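PDB 2VOZ: periplasmic iron-binding protein from Synechocystis sp., which probably serves as a periplasmic substrate-binding subunit of an ABC transporter, binding ferric iron for import into the cell. Local coordinates for residues R129-Y134 / V168-L173; K159-P164 / F197-E202. One frame throughout, in Å; residues are numbered along the deposited sequence. Where two conformers were deposited one is given.

Contact 1 (R129-Y134 / V168-L173)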
# COMPACT_ATOMS: atom_id res chain seq x y z
N ARG B 129 -1.11 1.03 26.07
CA ARG B 129 -1.06 2.45 25.75
C ARG B 129 -1.50 3.16 27.02
O ARG B 129 -2.11 2.55 27.91
CB ARG B 129 -2.05 2.81 24.59
CG ARG B 129 -3.54 2.43 24.84
CD ARG B 129 -3.94 1.00 24.36
NE ARG B 129 -3.65 0.81 22.94
CZ ARG B 129 -4.42 1.30 21.95
NH1 ARG B 129 -5.54 1.96 22.23
NH2 ARG B 129 -4.05 1.16 20.69
N ALA B 130 -1.16 4.43 27.12
CA ALA B 130 -1.56 5.23 28.30
C ALA B 130 -2.49 6.31 27.82
O ALA B 130 -2.28 6.84 26.73
CB ALA B 130 -0.29 5.88 28.94
N ARG B 131 -3.52 6.63 28.61
CA ARG B 131 -4.41 7.72 28.26
C ARG B 131 -3.88 8.91 29.08
O ARG B 131 -3.97 8.93 30.31
CB ARG B 131 -5.90 7.38 28.54
CG ARG B 131 -6.86 8.40 27.86
CD ARG B 131 -8.14 7.69 27.45
NE ARG B 131 -9.02 8.54 26.65
CZ ARG B 131 -8.84 8.83 25.36
NH1 ARG B 131 -7.79 8.35 24.69
NH2 ARG B 131 -9.72 9.59 24.72
N VAL B 132 -3.27 9.86 28.39
CA VAL B 132 -2.50 10.88 29.05
C VAL B 132 -3.14 12.25 28.86
O VAL B 132 -4.18 12.38 28.24
CB VAL B 132 -1.05 10.92 28.52
CG1 VAL B 132 -0.29 9.61 28.87
CG2 VAL B 132 -0.99 11.22 26.98
N LEU B 133 -2.48 13.28 29.40
CA LEU B 133 -2.92 14.64 29.17
C LEU B 133 -1.97 15.32 28.22
O LEU B 133 -0.75 15.01 28.19
CB LEU B 133 -2.92 15.42 30.48
CG LEU B 133 -3.69 14.80 31.64
CD1 LEU B 133 -3.83 15.79 32.82
CD2 LEU B 133 -5.06 14.34 31.19
N TYR B 134 -2.54 16.20 27.41
CA TYR B 134 -1.78 17.07 26.53
C TYR B 134 -2.09 18.49 26.93
O TYR B 134 -3.21 18.82 27.31
CB TYR B 134 -2.17 16.82 25.07
CG TYR B 134 -1.71 15.45 24.65
CD1 TYR B 134 -2.59 14.38 24.63
CD2 TYR B 134 -0.37 15.21 24.38
CE1 TYR B 134 -2.17 13.10 24.25
CE2 TYR B 134 0.07 13.95 24.02
CZ TYR B 134 -0.84 12.90 23.96
OH TYR B 134 -0.38 11.65 23.59
N VAL B 168 -14.51 4.05 22.82
CA VAL B 168 -14.15 3.06 23.85
C VAL B 168 -13.02 3.49 24.75
O VAL B 168 -12.98 3.08 25.93
CB VAL B 168 -13.89 1.70 23.23
CG1 VAL B 168 -12.51 1.71 22.50
CG2 VAL B 168 -14.01 0.57 24.31
N TYR B 169 -12.07 4.29 24.24
CA TYR B 169 -11.01 4.77 25.14
C TYR B 169 -11.57 5.60 26.31
O TYR B 169 -11.09 5.50 27.44
CB TYR B 169 -9.99 5.66 24.42
CG TYR B 169 -9.50 5.14 23.09
CD1 TYR B 169 -9.39 3.78 22.84
CD2 TYR B 169 -9.15 6.04 22.08
CE1 TYR B 169 -8.93 3.33 21.59
CE2 TYR B 169 -8.68 5.60 20.86
CZ TYR B 169 -8.59 4.27 20.63
OH TYR B 169 -8.14 3.86 19.39
N ASN B 170 -12.56 6.43 26.02
CA ASN B 170 -13.24 7.21 27.06
C ASN B 170 -14.06 6.33 27.97
O ASN B 170 -14.01 6.48 29.19
CB ASN B 170 -14.16 8.25 26.42
CG ASN B 170 -13.42 9.42 25.84
OD1 ASN B 170 -12.26 9.72 26.22
ND2 ASN B 170 -14.06 10.08 24.89
N LEU B 171 -14.83 5.41 27.38
CA LEU B 171 -15.60 4.45 28.17
C LEU B 171 -14.68 3.75 29.17
O LEU B 171 -15.00 3.63 30.35
CB LEU B 171 -16.25 3.40 27.26
CG LEU B 171 -17.53 3.86 26.53
CD1 LEU B 171 -17.95 2.88 25.43
CD2 LEU B 171 -18.66 4.09 27.51
N SER B 172 -13.50 3.34 28.70
CA SER B 172 -12.58 2.64 29.58
C SER B 172 -11.94 3.52 30.67
O SER B 172 -11.76 3.06 31.83
CB SER B 172 -11.52 1.88 28.75
OG SER B 172 -12.17 0.79 28.08
N LEU B 173 -11.62 4.77 30.34
CA LEU B 173 -11.09 5.67 31.35
C LEU B 173 -12.13 5.91 32.43
O LEU B 173 -11.82 5.83 33.62
CB LEU B 173 -10.63 6.98 30.76
CG LEU B 173 -10.12 8.01 31.76
CD1 LEU B 173 -8.93 7.52 32.59
CD2 LEU B 173 -9.74 9.31 31.02
O HOH W 1 -11.11 9.85 28.34

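Contact 2 (K159-P164 / F197-E202)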
# COMPACT_ATOMS: atom_id res chain seq x y z
N LYS B 159 -11.77 24.90 29.08
CA LYS B 159 -10.41 24.53 28.65
C LYS B 159 -10.20 23.07 28.21
O LYS B 159 -9.17 22.77 27.58
CB LYS B 159 -9.41 24.92 29.73
CG LYS B 159 -9.19 26.43 29.81
CD LYS B 159 -8.22 26.80 30.92
CE LYS B 159 -7.96 28.30 30.86
NZ LYS B 159 -6.95 28.77 31.85
N ILE B 160 -11.11 22.18 28.56
CA ILE B 160 -10.89 20.74 28.36
C ILE B 160 -11.36 20.22 27.02
O ILE B 160 -12.50 20.47 26.58
CB ILE B 160 -11.55 19.93 29.50
CG1 ILE B 160 -11.03 20.41 30.89
CG2 ILE B 160 -11.35 18.41 29.28
CD1 ILE B 160 -9.51 20.26 31.16
N LEU B 161 -10.48 19.47 26.34
CA LEU B 161 -10.82 18.84 25.07
C LEU B 161 -10.79 17.32 25.14
O LEU B 161 -9.79 16.76 25.55
CB LEU B 161 -9.81 19.25 24.02
CG LEU B 161 -9.89 20.74 23.70
CD1 LEU B 161 -8.52 21.14 23.15
CD2 LEU B 161 -11.00 21.01 22.68
N VAL B 162 -11.90 16.68 24.78
CA VAL B 162 -11.93 15.22 24.71
C VAL B 162 -12.91 14.79 23.63
O VAL B 162 -13.86 15.53 23.34
CB VAL B 162 -12.26 14.59 26.08
CG1 VAL B 162 -13.70 14.94 26.50
CG2 VAL B 162 -12.03 13.07 26.07
N ARG B 163 -12.67 13.60 23.05
CA ARG B 163 -13.54 13.13 21.96
C ARG B 163 -14.87 12.62 22.54
O ARG B 163 -15.04 12.56 23.76
CB ARG B 163 -12.83 12.07 21.15
CG ARG B 163 -12.63 10.77 21.93
CD ARG B 163 -11.77 9.79 21.17
NE ARG B 163 -12.29 9.45 19.84
CZ ARG B 163 -11.58 8.77 18.95
NH1 ARG B 163 -10.34 8.39 19.26
NH2 ARG B 163 -12.11 8.47 17.77
N PRO B 164 -15.86 12.32 21.68
CA PRO B 164 -17.17 11.88 22.13
C PRO B 164 -17.20 10.66 23.09
O PRO B 164 -16.32 9.79 23.03
CB PRO B 164 -17.89 11.56 20.82
CG PRO B 164 -17.32 12.54 19.84
CD PRO B 164 -15.83 12.51 20.22
N PHE B 197 -15.65 21.49 29.52
CA PHE B 197 -15.34 21.25 28.12
C PHE B 197 -15.18 22.58 27.41
O PHE B 197 -15.98 23.48 27.60
CB PHE B 197 -16.45 20.47 27.41
CG PHE B 197 -16.44 18.99 27.71
CD1 PHE B 197 -15.44 18.40 28.46
CD2 PHE B 197 -17.46 18.21 27.22
CE1 PHE B 197 -15.43 16.99 28.71
CE2 PHE B 197 -17.46 16.79 27.46
CZ PHE B 197 -16.44 16.22 28.21
N ALA B 198 -14.12 22.69 26.60
CA ALA B 198 -13.93 23.83 25.73
C ALA B 198 -14.96 23.93 24.61
O ALA B 198 -15.27 25.02 24.15
CB ALA B 198 -12.52 23.81 25.15
N ARG B 199 -15.49 22.79 24.17
CA ARG B 199 -16.54 22.73 23.14
C ARG B 199 -17.17 21.36 23.29
O ARG B 199 -16.61 20.49 23.96
CB ARG B 199 -15.91 22.83 21.73
CG ARG B 199 -14.99 21.62 21.44
CD ARG B 199 -14.46 21.63 20.01
NE ARG B 199 -13.56 20.48 19.80
CZ ARG B 199 -12.71 20.40 18.78
NH1 ARG B 199 -12.62 21.41 17.90
NH2 ARG B 199 -11.91 19.35 18.68
N GLN B 200 -18.33 21.16 22.71
CA GLN B 200 -18.92 19.83 22.72
C GLN B 200 -17.96 18.89 21.96
O GLN B 200 -17.39 19.28 20.96
CB GLN B 200 -20.32 19.82 22.09
CG GLN B 200 -21.36 20.57 22.91
CD GLN B 200 -21.91 19.75 24.06
OE1 GLN B 200 -22.94 20.12 24.66
NE2 GLN B 200 -21.30 18.62 24.34
N PRO B 201 -17.72 17.69 22.50
CA PRO B 201 -16.76 16.75 21.92
C PRO B 201 -16.96 16.56 20.42
O PRO B 201 -18.09 16.27 19.94
CB PRO B 201 -17.05 15.45 22.68
CG PRO B 201 -17.44 15.93 24.01
CD PRO B 201 -18.32 17.13 23.73
N GLU B 202 -15.88 16.72 19.67
CA GLU B 202 -15.90 16.35 18.26
C GLU B 202 -14.50 16.01 17.83
O GLU B 202 -13.54 16.52 18.40
CB GLU B 202 -16.47 17.43 17.35
CG GLU B 202 -15.98 18.80 17.59
CD GLU B 202 -16.59 19.83 16.63
OE1 GLU B 202 -15.82 20.72 16.21
OE2 GLU B 202 -17.81 19.77 16.34
O HOH W 2 -13.56 18.20 21.40
O HOH W 3 -14.38 18.62 24.10

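Contact 1 (R129-Y134 / V168-L173)
R131 reaches from strand 124-136 to the first turns of helix 168-181 and makes a direct hydrogen bond, NH2 to OD1 of N170, 3.0 Å with an angle of 152° at the hydrogen. The donor stands well above the plane of the N170 amide rather than on a lone pair of OD1. A water accepts a bond from R131 NE at 3.0 Å, lying in the guanidinium plane. Two outside partners fix these polar groups: R131 NH1 forms a salt bridge with D205, and N170 ND2 bonds P164 O.

R131 also packs against Y169, whose CB sits over the centre of the R131 guanidinium, 3.5 Å from CZ. The R131 chain reaches this place with CG anti to the backbone N (chi1 -166°). The R129 guanidinium turns its own edge to Y169, NH1 lying 3.7 Å from CE1, while its NH2 is engaged by E300 in a salt bridge. On the apolar side, R131 CD rests 4.2 Å from L173 CB.

Y169 is a ligand of the iron site, and its hydroxyl bonds that of Y226, another ligand. Two arginines thus approach an iron-binding tyrosine from the same side of its ring, R131 at the CB end and R129 at CE1, where the start of a helix packs across a sheet strand, an arrangement in keeping with the cleft of a periplasmic binding protein fold.

Contact 2 (K159-P164 / F197-E202)
I160 O receives the amide of A198 in a short, nearly straight hydrogen bond, 2.7 Å and 170° at the hydrogen. The same oxygen also takes a CA-H...O contact from F197 CA at 3.3 Å. Around this bond the apolar groups close in: A198 CB lies 4.0 Å from L161 CD2, and the F197 ring lies beside I160 CG2. A closer approach of the ring to V162 CG1 rests on one of two V162 conformers and is doubtful. At the other end P201 CB abuts V162 O at 3.3 Å, and the P164 and P201 rings lie alongside each other, running opposite ways, with P164 CD and P201 CB in apolar contact.

I160 and F197 form a single beta bridge, with I160 also bonded to the backbone of N196. It fastens the loop before helix 205-213 to strand 160-161, which pairs with the parallel strand 219-223 in the mixed sheet of this periplasmic binding-protein fold. Helices 168-181 and 183-195 carry the chain between the two segments. F197 also meets W345 edge-to-face, and an alanine here would probably leave that indole without its ring partner and open a gap beside I160.

Farther out, one water spans the segments, accepting from V162 N at 3.2 Å and probably donating to R199 O. A second joins R199 NE, at 2.8 Å, and E202 N within the loop, and reaches V162 O only weakly. L161 CD2 lies over a face of the R199 guanidinium, 3.9 Å from NE, and R199 NH2 continues outward to a salt bridge with E69 of the second subunit.

Overall arrangement
Placement in the fold is reflected in the chemistry of this pair. Contact 1 is buried near the middle of the chain, where long charged side chains bridge a strand and a helix about an iron ligand. Contact 2, centred about 14 Å from the centre of contact 1 and partly buried, relies on backbone pairing, prolines and waters, and its outer rim reaches a neighbouring subunit. Both touch the same sheet, through strand 124-136 in one case and strand 160-161 in the other, and their segments alternate along the chain. They also meet directly: besides the link from N170 to P164, Y169 CE2 packs 3.6 Å from R163 NH1, joining the outer loop to the iron-site helix.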